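Local coordinates for protein putative polysaccharide deacetylase (PDB 5JP6) that probably removes acetyl groups from peptidoglycan as a zinc-binding carbohydrate esterase of family 4, at residues Gly178-Gly181 with Leu182-Asp185; Leu92-Asn95 with Glu96-Glu100; Asn210-Ala213 with Leu214-Val217. The protein carries 1 engineered substitution. All blocks are in the same frame, centred on the assembly; numbering follows the deposited sequence.

Interaction 1: Gly178-Gly181 with Leu182-Asp185; sequences GPHG and LYTD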
ATOM      1  N   GLY A 178       3.899  -0.277   2.086  1.00 18.78           N
ATOM      2  CA  GLY A 178       3.943  -0.311   3.552  1.00 19.83           C
ATOM      3  C   GLY A 178       5.335  -0.704   4.028  1.00 19.25           C
ATOM      4  O   GLY A 178       6.282  -0.805   3.251  1.00 19.16           O
ATOM      5  N   PRO A 179       5.466  -0.938   5.323  1.00 18.69           N
ATOM      6  CA  PRO A 179       4.354  -0.929   6.274  1.00 20.13           C
ATOM      7  C   PRO A 179       3.976   0.461   6.748  1.00 20.71           C
ATOM      8  O   PRO A 179       4.840   1.342   6.872  1.00 24.25           O
ATOM      9  CB  PRO A 179       4.926  -1.738   7.448  1.00 22.42           C
ATOM     10  CG  PRO A 179       6.397  -1.523   7.364  1.00 24.25           C
ATOM     11  CD  PRO A 179       6.705  -1.412   5.922  1.00 21.14           C
ATOM     12  N   HIS A 180       2.692   0.626   7.041  1.00 20.01           N
ATOM     13  CA  HIS A 180       2.210   1.823   7.754  1.00 20.18           C
ATOM     14  C   HIS A 180       2.257   1.542   9.261  1.00 20.98           C
ATOM     15  O   HIS A 180       2.239   0.397   9.684  1.00 23.91           O
ATOM     16  CB  HIS A 180       0.779   2.163   7.308  1.00 20.15           C
ATOM     17  CG  HIS A 180       0.290   3.511   7.766  1.00 19.99           C
ATOM     18  ND1 HIS A 180      -0.434   3.697   8.936  1.00 21.58           N
ATOM     19  CD2 HIS A 180       0.475   4.735   7.241  1.00 21.46           C
ATOM     20  CE1 HIS A 180      -0.703   4.982   9.068  1.00 23.21           C
ATOM     21  NE2 HIS A 180      -0.144   5.629   8.065  1.00 22.01           N
ATOM     22  N   GLY A 181       2.337   2.596  10.075  1.00 21.65           N
ATOM     23  CA  GLY A 181       2.377   2.441  11.507  1.00 23.53           C
ATOM     24  C   GLY A 181       1.112   1.949  12.191  1.00 22.35           C
ATOM     25  O   GLY A 181       1.195   1.418  13.296  1.00 24.80           O
ATOM     26  N   LEU A 182      -0.038   2.105  11.517  1.00 21.40           N
ATOM     27  CA  LEU A 182      -1.319   1.635  12.018  1.00 22.21           C
ATOM     28  C   LEU A 182      -2.026   0.664  11.098  1.00 20.95           C
ATOM     29  O   LEU A 182      -2.472  -0.387  11.557  1.00 22.71           O
ATOM     30  CB  LEU A 182      -2.269   2.820  12.220  1.00 24.13           C
ATOM     31  CG  LEU A 182      -1.906   3.808  13.305  1.00 28.74           C
ATOM     32  CD1 LEU A 182      -2.823   5.041  13.274  1.00 29.43           C
ATOM     33  CD2 LEU A 182      -1.964   3.104  14.660  1.00 33.15           C
ATOM     34  N   TYR A 183      -2.140   1.006   9.808  1.00 20.05           N
ATOM     35  CA  TYR A 183      -3.072   0.262   8.967  1.00 20.98           C
ATOM     36  C   TYR A 183      -2.609  -1.152   8.667  1.00 20.43           C
ATOM     37  O   TYR A 183      -3.441  -2.061   8.485  1.00 20.10           O
ATOM     38  CB  TYR A 183      -3.383   0.973   7.654  1.00 19.91           C
ATOM     39  CG  TYR A 183      -3.548   2.477   7.712  1.00 18.82           C
ATOM     40  CD1 TYR A 183      -4.172   3.142   8.771  1.00 20.31           C
ATOM     41  CD2 TYR A 183      -3.126   3.235   6.631  1.00 19.89           C
ATOM     42  CE1 TYR A 183      -4.283   4.529   8.769  1.00 21.05           C
ATOM     43  CE2 TYR A 183      -3.240   4.607   6.613  1.00 21.41           C
ATOM     44  CZ  TYR A 183      -3.824   5.254   7.697  1.00 20.62           C
ATOM     45  OH  TYR A 183      -3.897   6.633   7.694  1.00 22.66           O
ATOM     46  N   THR A 184      -1.303  -1.335   8.581  1.00 19.54           N
ATOM     47  CA  THR A 184      -0.780  -2.632   8.248  1.00 19.33           C
ATOM     48  C   THR A 184      -1.174  -3.660   9.315  1.00 19.54           C
ATOM     49  O   THR A 184      -1.555  -4.786   8.984  1.00 18.95           O
ATOM     50  CB  THR A 184       0.765  -2.560   8.038  1.00 19.40           C
ATOM     51  OG1 THR A 184       1.039  -1.700   6.939  1.00 20.11           O
ATOM     52  CG2 THR A 184       1.323  -3.943   7.774  1.00 20.47           C
ATOM     53  N   ASP A 185      -1.096  -3.265  10.598  1.00 20.13           N
ATOM     54  CA  ASP A 185      -1.486  -4.168  11.676  1.00 20.48           C
ATOM     55  C   ASP A 185      -2.978  -4.538  11.528  1.00 20.23           C
ATOM     56  O   ASP A 185      -3.352  -5.658  11.804  1.00 20.66           O
ATOM     57  CB  ASP A 185      -1.161  -3.579  13.053  1.00 23.04           C
ATOM     58  CG  ASP A 185       0.303  -3.596  13.364  1.00 24.91           C
ATOM     59  OD1 ASP A 185       0.916  -4.658  13.223  1.00 26.72           O
ATOM     60  OD2 ASP A 185       0.839  -2.486  13.713  1.00 30.90           O
TER
HETATM   61  O   HOH W   1       0.655  -1.092  11.267  1.00 23.66           O
HETATM   62  O   HOH W   2      -0.118  -0.419  15.023  1.00 37.00           O
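H180 lays its imidazole flat over the phenol ring of Y183, three residues on. CG of H180, anti to its own N (chi1 -169°), sets the ring there and leaves ND1 at the N-H groups where the helix begins. The two rings form a face-to-face stack, nearly parallel at 6° with centroids 3.7 Å apart, and CE1 of H180 comes closest, 3.4 Å from CZ of Y183. The same ring binds the chain through ND1 of H180: the N-H of L182, the N-cap residue, points to it over 3.1 Å from some way out of the imidazole plane, and the N-H of Y183 adds a weak bond. The backbone N of H180 in turn donates to OG1 of T184 at 2.9 Å, with D336 a second partner of that hydroxyl. The segment carries the end of the TFDDGP signature of NodB-type deacetylases, with a cis peptide bond before P179, and leads from D177, which binds the zinc just beyond strand 170-176, into helix 183-193. One water joins H180 O to the N-H of D185 and donates weakly to its OD2. A second water donates to G181 O (2.8 Å) and D185 OD2 (2.6 Å), while OD1 of D185 pairs with R216.

Interaction 2: Leu92-Asn95 with Glu96-Glu100; sequences LFEN and EIRDE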
ATOM      1  N   LEU A  92      -8.152  11.744   1.443  1.00 22.56           N
ATOM      2  CA  LEU A  92      -7.012  11.744   0.526  1.00 23.15           C
ATOM      3  C   LEU A  92      -5.722  12.249   1.211  1.00 21.68           C
ATOM      4  O   LEU A  92      -4.628  11.889   0.804  1.00 23.13           O
ATOM      5  CB  LEU A  92      -7.335  12.608  -0.696  1.00 24.36           C
ATOM      6  CG  LEU A  92      -6.358  12.566  -1.849  1.00 26.79           C
ATOM      7  CD1 LEU A  92      -6.253  11.178  -2.475  1.00 30.04           C
ATOM      8  CD2 LEU A  92      -6.794  13.568  -2.908  1.00 29.48           C
ATOM      9  N   PHE A  93      -5.883  13.126   2.203  1.00 21.53           N
ATOM     10  CA  PHE A  93      -4.769  13.755   2.906  1.00 21.25           C
ATOM     11  C   PHE A  93      -4.499  13.143   4.272  1.00 20.95           C
ATOM     12  O   PHE A  93      -3.653  13.619   5.003  1.00 22.34           O
ATOM     13  CB  PHE A  93      -5.075  15.250   3.065  1.00 22.41           C
ATOM     14  CG  PHE A  93      -5.089  15.998   1.784  1.00 25.79           C
ATOM     15  CD1 PHE A  93      -3.899  16.517   1.259  1.00 29.02           C
ATOM     16  CD2 PHE A  93      -6.292  16.186   1.086  1.00 29.40           C
ATOM     17  CE1 PHE A  93      -3.902  17.192   0.053  1.00 37.38           C
ATOM     18  CE2 PHE A  93      -6.287  16.887  -0.111  1.00 34.99           C
ATOM     19  CZ  PHE A  93      -5.091  17.372  -0.629  1.00 39.49           C
ATOM     20  N   GLU A  94      -5.248  12.105   4.635  1.00 20.59           N
ATOM     21  CA  GLU A  94      -5.155  11.538   5.982  1.00 21.30           C
ATOM     22  C   GLU A  94      -3.738  11.102   6.311  1.00 19.50           C
ATOM     23  O   GLU A  94      -3.250  11.354   7.423  1.00 21.57           O
ATOM     24  CB  GLU A  94      -6.093  10.350   6.126  1.00 22.16           C
ATOM     25  CG  GLU A  94      -6.057   9.668   7.471  1.00 20.77           C
ATOM     26  CD  GLU A  94      -7.133   8.633   7.662  1.00 22.41           C
ATOM     27  OE1 GLU A  94      -7.815   8.263   6.694  1.00 25.55           O
ATOM     28  OE2 GLU A  94      -7.239   8.172   8.853  1.00 23.43           O
ATOM     29  N   ASN A  95      -3.072  10.408   5.386  1.00 19.82           N
ATOM     30  CA  ASN A  95      -1.737   9.912   5.726  1.00 20.00           C
ATOM     31  C   ASN A  95      -0.788  11.066   5.996  1.00 19.76           C
ATOM     32  O   ASN A  95       0.035  11.004   6.901  1.00 21.36           O
ATOM     33  CB  ASN A  95      -1.171   9.039   4.619  1.00 21.86           C
ATOM     34  CG  ASN A  95      -1.789   7.682   4.590  1.00 21.57           C
ATOM     35  OD1 ASN A  95      -2.825   7.437   5.210  1.00 20.52           O
ATOM     36  ND2 ASN A  95      -1.120   6.764   3.916  1.00 25.16           N
ATOM     37  N   GLU A  96      -0.941  12.147   5.233  1.00 19.62           N
ATOM     38  CA  GLU A  96      -0.058  13.306   5.446  1.00 21.71           C
ATOM     39  C   GLU A  96      -0.374  13.982   6.780  1.00 20.76           C
ATOM     40  O   GLU A  96       0.528  14.429   7.479  1.00 21.36           O
ATOM     41  CB  GLU A  96      -0.142  14.291   4.288  1.00 21.29           C
ATOM     42  CG  GLU A  96       0.383  13.742   2.979  1.00 22.53           C
ATOM     43  CD  GLU A  96       1.757  13.148   3.096  1.00 25.42           C
ATOM     44  OE1 GLU A  96       2.654  13.837   3.668  1.00 24.26           O
ATOM     45  OE2 GLU A  96       1.946  12.029   2.571  1.00 26.63           O
ATOM     46  N   ILE A  97      -1.662  14.022   7.152  1.00 21.47           N
ATOM     47  CA  ILE A  97      -2.034  14.646   8.409  1.00 20.74           C
ATOM     48  C   ILE A  97      -1.518  13.827   9.612  1.00 21.11           C
ATOM     49  O   ILE A  97      -1.100  14.397  10.644  1.00 23.70           O
ATOM     50  CB  ILE A  97      -3.554  14.840   8.498  1.00 22.43           C
ATOM     51  CG1 ILE A  97      -4.031  15.813   7.416  1.00 23.63           C
ATOM     52  CG2 ILE A  97      -4.001  15.269   9.885  1.00 23.85           C
ATOM     53  CD1 ILE A  97      -5.493  15.656   7.034  1.00 25.99           C
ATOM     54  N   ARG A  98      -1.510  12.505   9.452  1.00 21.78           N
ATOM     55  CA  ARG A  98      -1.018  11.603  10.510  1.00 21.55           C
ATOM     56  C   ARG A  98       0.520  11.569  10.602  1.00 23.23           C
ATOM     57  O   ARG A  98       1.067  11.229  11.667  1.00 27.13           O
ATOM     58  CB  ARG A  98      -1.545  10.177  10.318  1.00 23.18           C
ATOM     59  CG  ARG A  98      -3.041  10.050  10.528  1.00 23.94           C
ATOM     60  CD  ARG A  98      -3.499   8.599  10.486  1.00 23.45           C
ATOM     61  NE  ARG A  98      -4.933   8.488  10.569  1.00 24.79           N
ATOM     62  CZ  ARG A  98      -5.651   8.620  11.686  1.00 23.85           C
ATOM     63  NH1 ARG A  98      -5.044   8.767  12.867  1.00 27.29           N
ATOM     64  NH2 ARG A  98      -6.959   8.668  11.623  1.00 27.06           N
ATOM     65  N   ASP A  99       1.193  11.854   9.472  1.00 22.16           N
ATOM     66  CA  ASP A  99       2.641  11.746   9.380  1.00 22.31           C
ATOM     67  C   ASP A  99       3.298  12.733  10.306  1.00 23.01           C
ATOM     68  O   ASP A  99       3.191  13.932  10.084  1.00 23.83           O
ATOM     69  CB  ASP A  99       3.098  11.973   7.943  1.00 23.06           C
ATOM     70  CG  ASP A  99       4.562  11.792   7.744  1.00 25.96           C
ATOM     71  OD1 ASP A  99       5.363  11.715   8.721  1.00 28.74           O
ATOM     72  OD2 ASP A  99       4.896  11.667   6.530  1.00 28.50           O
ATOM     73  N   GLU A 100       3.988  12.230  11.337  1.00 26.55           N
ATOM     74  CA  GLU A 100       4.682  13.127  12.304  1.00 27.84           C
ATOM     75  C   GLU A 100       5.678  14.083  11.632  1.00 27.00           C
ATOM     76  O   GLU A 100       5.977  15.107  12.206  1.00 29.70           O
ATOM     77  CB  GLU A 100       5.336  12.352  13.445  1.00 35.49           C
ATOM     78  CG  GLU A 100       4.363  11.802  14.505  1.00 46.40           C
ATOM     79  CD  GLU A 100       3.528  12.859  15.269  1.00 51.41           C
ATOM     80  OE1 GLU A 100       3.777  14.096  15.169  1.00 47.11           O
ATOM     81  OE2 GLU A 100       2.583  12.431  15.989  1.00 53.94           O
TER
HETATM   82  O   HOH W   3      -2.249  11.620   2.487  1.00 23.32           O
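E94 and R98 run side by side on the same flank of one helical turn, and OE2 of E94 takes two N-H groups of the guanidinium. R98 NE lies 2.9 Å and R98 NH2 2.8 Å from OE2 of E94, so a single oxygen is held side-on, lying close to the guanidinium plane and approached on its anti side. The carboxylate is turned 48° from that plane. An extended E94 chain, with CG anti to the backbone N (chi1 179°), carries the acid out to this meeting point. In the backbone, the N-H of R98 bonds to E94 O, while I97 N donates to F93 O at 3.0 Å; CD1 of I97 also lies 4.0 Å from CB of F93. This is the i to i+4 pattern of a short alpha-helix, 94-98, packed among helices 24-39, 53-66 and 110-126. The bond from D99 N to N95 O is weak, where the chain leaves the helix. At the other end, a water links L92 O to E96 N. Further out, OE2 of E94 sits between R98 and R339, probably offsetting their mutual repulsion, and D118 is a second partner of R98. OD1 of N95 bonds to the hydroxyl of Y183, and its ND2 donates to I337 O.

Interaction 3: Asn210-Ala213 with Leu214-Val217; sequences NPEA and LKRV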
ATOM      1  N   ASN A 210       8.923   2.314  10.115  1.00 21.20           N
ATOM      2  CA  ASN A 210       8.102   1.361  10.857  1.00 21.62           C
ATOM      3  C   ASN A 210       8.713  -0.041  10.904  1.00 22.82           C
ATOM      4  O   ASN A 210       8.062  -1.030  10.525  1.00 22.22           O
ATOM      5  CB  ASN A 210       6.690   1.301  10.253  1.00 22.06           C
ATOM      6  CG  ASN A 210       6.038   2.639  10.181  1.00 21.94           C
ATOM      7  OD1 ASN A 210       5.854   3.290  11.234  1.00 25.26           O
ATOM      8  ND2 ASN A 210       5.714   3.090   8.981  1.00 24.30           N
ATOM      9  N   PRO A 211       9.945  -0.169  11.402  1.00 22.59           N
ATOM     10  CA  PRO A 211      10.534  -1.518  11.392  1.00 21.25           C
ATOM     11  C   PRO A 211       9.809  -2.543  12.277  1.00 20.82           C
ATOM     12  O   PRO A 211       9.778  -3.712  11.939  1.00 22.89           O
ATOM     13  CB  PRO A 211      11.953  -1.290  11.914  1.00 23.70           C
ATOM     14  CG  PRO A 211      11.816  -0.015  12.750  1.00 25.15           C
ATOM     15  CD  PRO A 211      10.807   0.830  12.021  1.00 25.85           C
ATOM     16  N   GLU A 212       9.246  -2.111  13.415  1.00 22.55           N
ATOM     17  CA  GLU A 212       8.541  -3.056  14.283  1.00 24.04           C
ATOM     18  C   GLU A 212       7.303  -3.607  13.603  1.00 22.97           C
ATOM     19  O   GLU A 212       7.007  -4.799  13.726  1.00 23.98           O
ATOM     20  CB  GLU A 212       8.203  -2.427  15.643  1.00 27.61           C
ATOM     21  CG  GLU A 212       9.451  -2.052  16.401  1.00 31.03           C
ATOM     22  CD  GLU A 212      10.326  -3.279  16.684  1.00 40.23           C
ATOM     23  OE1 GLU A 212       9.795  -4.355  17.119  1.00 44.43           O
ATOM     24  OE2 GLU A 212      11.552  -3.181  16.484  1.00 52.33           O
ATOM     25  N   ALA A 213       6.605  -2.743  12.853  1.00 22.25           N
ATOM     26  CA  ALA A 213       5.475  -3.201  12.067  1.00 23.61           C
ATOM     27  C   ALA A 213       5.925  -4.226  11.031  1.00 21.51           C
ATOM     28  O   ALA A 213       5.255  -5.237  10.842  1.00 21.43           O
ATOM     29  CB  ALA A 213       4.750  -2.033  11.401  1.00 23.14           C
ATOM     30  N   LEU A 214       7.080  -4.001  10.404  1.00 19.60           N
ATOM     31  CA  LEU A 214       7.578  -4.968   9.430  1.00 19.48           C
ATOM     32  C   LEU A 214       7.836  -6.335  10.110  1.00 20.05           C
ATOM     33  O   LEU A 214       7.535  -7.387   9.552  1.00 20.24           O
ATOM     34  CB  LEU A 214       8.826  -4.468   8.717  1.00 20.15           C
ATOM     35  CG  LEU A 214       9.232  -5.309   7.509  1.00 21.24           C
ATOM     36  CD1 LEU A 214       8.278  -5.083   6.343  1.00 22.40           C
ATOM     37  CD2 LEU A 214      10.676  -4.990   7.117  1.00 22.76           C
ATOM     38  N   LYS A 215       8.421  -6.292  11.309  1.00 21.21           N
ATOM     39  CA  LYS A 215       8.633  -7.517  12.047  1.00 20.82           C
ATOM     40  C   LYS A 215       7.327  -8.270  12.336  1.00 20.71           C
ATOM     41  O   LYS A 215       7.308  -9.501  12.318  1.00 21.65           O
ATOM     42  CB  LYS A 215       9.409  -7.256  13.309  1.00 22.19           C
ATOM     43  CG  LYS A 215      10.852  -6.785  13.087  1.00 23.47           C
ATOM     44  CD  LYS A 215      11.574  -6.619  14.412  1.00 29.45           C
ATOM     45  CE  LYS A 215      12.960  -6.072  14.167  1.00 36.29           C
ATOM     46  NZ  LYS A 215      13.688  -5.968  15.452  1.00 49.29           N
ATOM     47  N   ARG A 216       6.241  -7.546  12.617  1.00 21.24           N
ATOM     48  CA  ARG A 216       4.949  -8.212  12.816  1.00 22.24           C
ATOM     49  C   ARG A 216       4.431  -8.829  11.551  1.00 20.84           C
ATOM     50  O   ARG A 216       3.846  -9.909  11.609  1.00 22.90           O
ATOM     51  CB  ARG A 216       3.918  -7.257  13.418  1.00 23.97           C
ATOM     52  CG  ARG A 216       4.357  -6.758  14.827  1.00 25.05           C
ATOM     53  CD  ARG A 216       3.266  -5.939  15.515  1.00 24.89           C
ATOM     54  NE  ARG A 216       3.041  -4.618  14.938  1.00 24.33           N
ATOM     55  CZ  ARG A 216       3.701  -3.529  15.292  1.00 24.38           C
ATOM     56  NH1 ARG A 216       4.688  -3.614  16.176  1.00 27.39           N
ATOM     57  NH2 ARG A 216       3.408  -2.352  14.752  1.00 27.02           N
ATOM     58  N   VAL A 217       4.635  -8.174  10.405  1.00 19.63           N
ATOM     59  CA  VAL A 217       4.254  -8.789   9.126  1.00 18.37           C
ATOM     60  C   VAL A 217       5.024 -10.113   8.974  1.00 19.47           C
ATOM     61  O   VAL A 217       4.424 -11.143   8.656  1.00 20.49           O
ATOM     62  CB  VAL A 217       4.544  -7.869   7.913  1.00 18.55           C
ATOM     63  CG1 VAL A 217       4.250  -8.573   6.593  1.00 18.97           C
ATOM     64  CG2 VAL A 217       3.800  -6.534   8.003  1.00 19.56           C
TER
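L214 and N210 make the backbone bond that starts an alpha-helix, 211-219, which lies between helices 183-193 and 251-269 on the sheet of the NodB-homology domain. N210 is the N-cap residue, and P211 follows at the first turn, where a backbone nitrogen has no partner within its own helix, so proline is well tolerated. Four consecutive i to i+4 hydrogen bonds run through the segment. L214 N donates to N210 O at 3.1 Å; K215 then bonds to P211 and R216 to E212, and V217 N reaches A213 O at 3.0 Å. The side chain of N210 does not cap the helix; its ND2 is spent on P179 O in the neighbouring loop.

Charged side chains meet on the outer surface. E212, bent at chi2, and K215, extended beyond CG, lie alongside one another, and OE2 of E212 stands 3.7 Å from NZ of K215, a long salt bridge between exposed side chains. R216 behaves differently. A bend at chi3 (-71°) folds its guanidinium back along the helix, while NE pairs with D185.

Apolar contact occupies the inner side. L214 packs on V268 and I224, and V217 reaches T184 and L188. Within the turn, CG2 of V217 lies 3.4 Å from A213 O, and CB of A213 touches P179 as well. The folded-back arginine closes the account with van der Waals contact: one face of its guanidinium lies over the backbone, with E212 O and A213 CA each 3.5 Å from the R216 plane, and NH2 of R216 is 3.5 Å from CA and 3.6 Å from CB of A213.

Overall arrangement
Along the chain the order is interaction 2, interaction 1, interaction 3. Interactions 1 and 3 belong to the NodB-homology domain, where helices 183-193 and 211-219 pack against each other; their centres are about 8 Å apart and the two are joined by polar bonds and methyl packing. Interaction 2 lies on a short helix among the helices nearer the N-terminus, about 13 Å from interaction 1 by centres and about 20 Å from interaction 3, which it does not touch. Interaction 1 is thus the middle member: Y183 meets the N-terminal helices, while D185, T184 and P179 meet 210-217, and the loop it contains follows directly on zinc ligand D177.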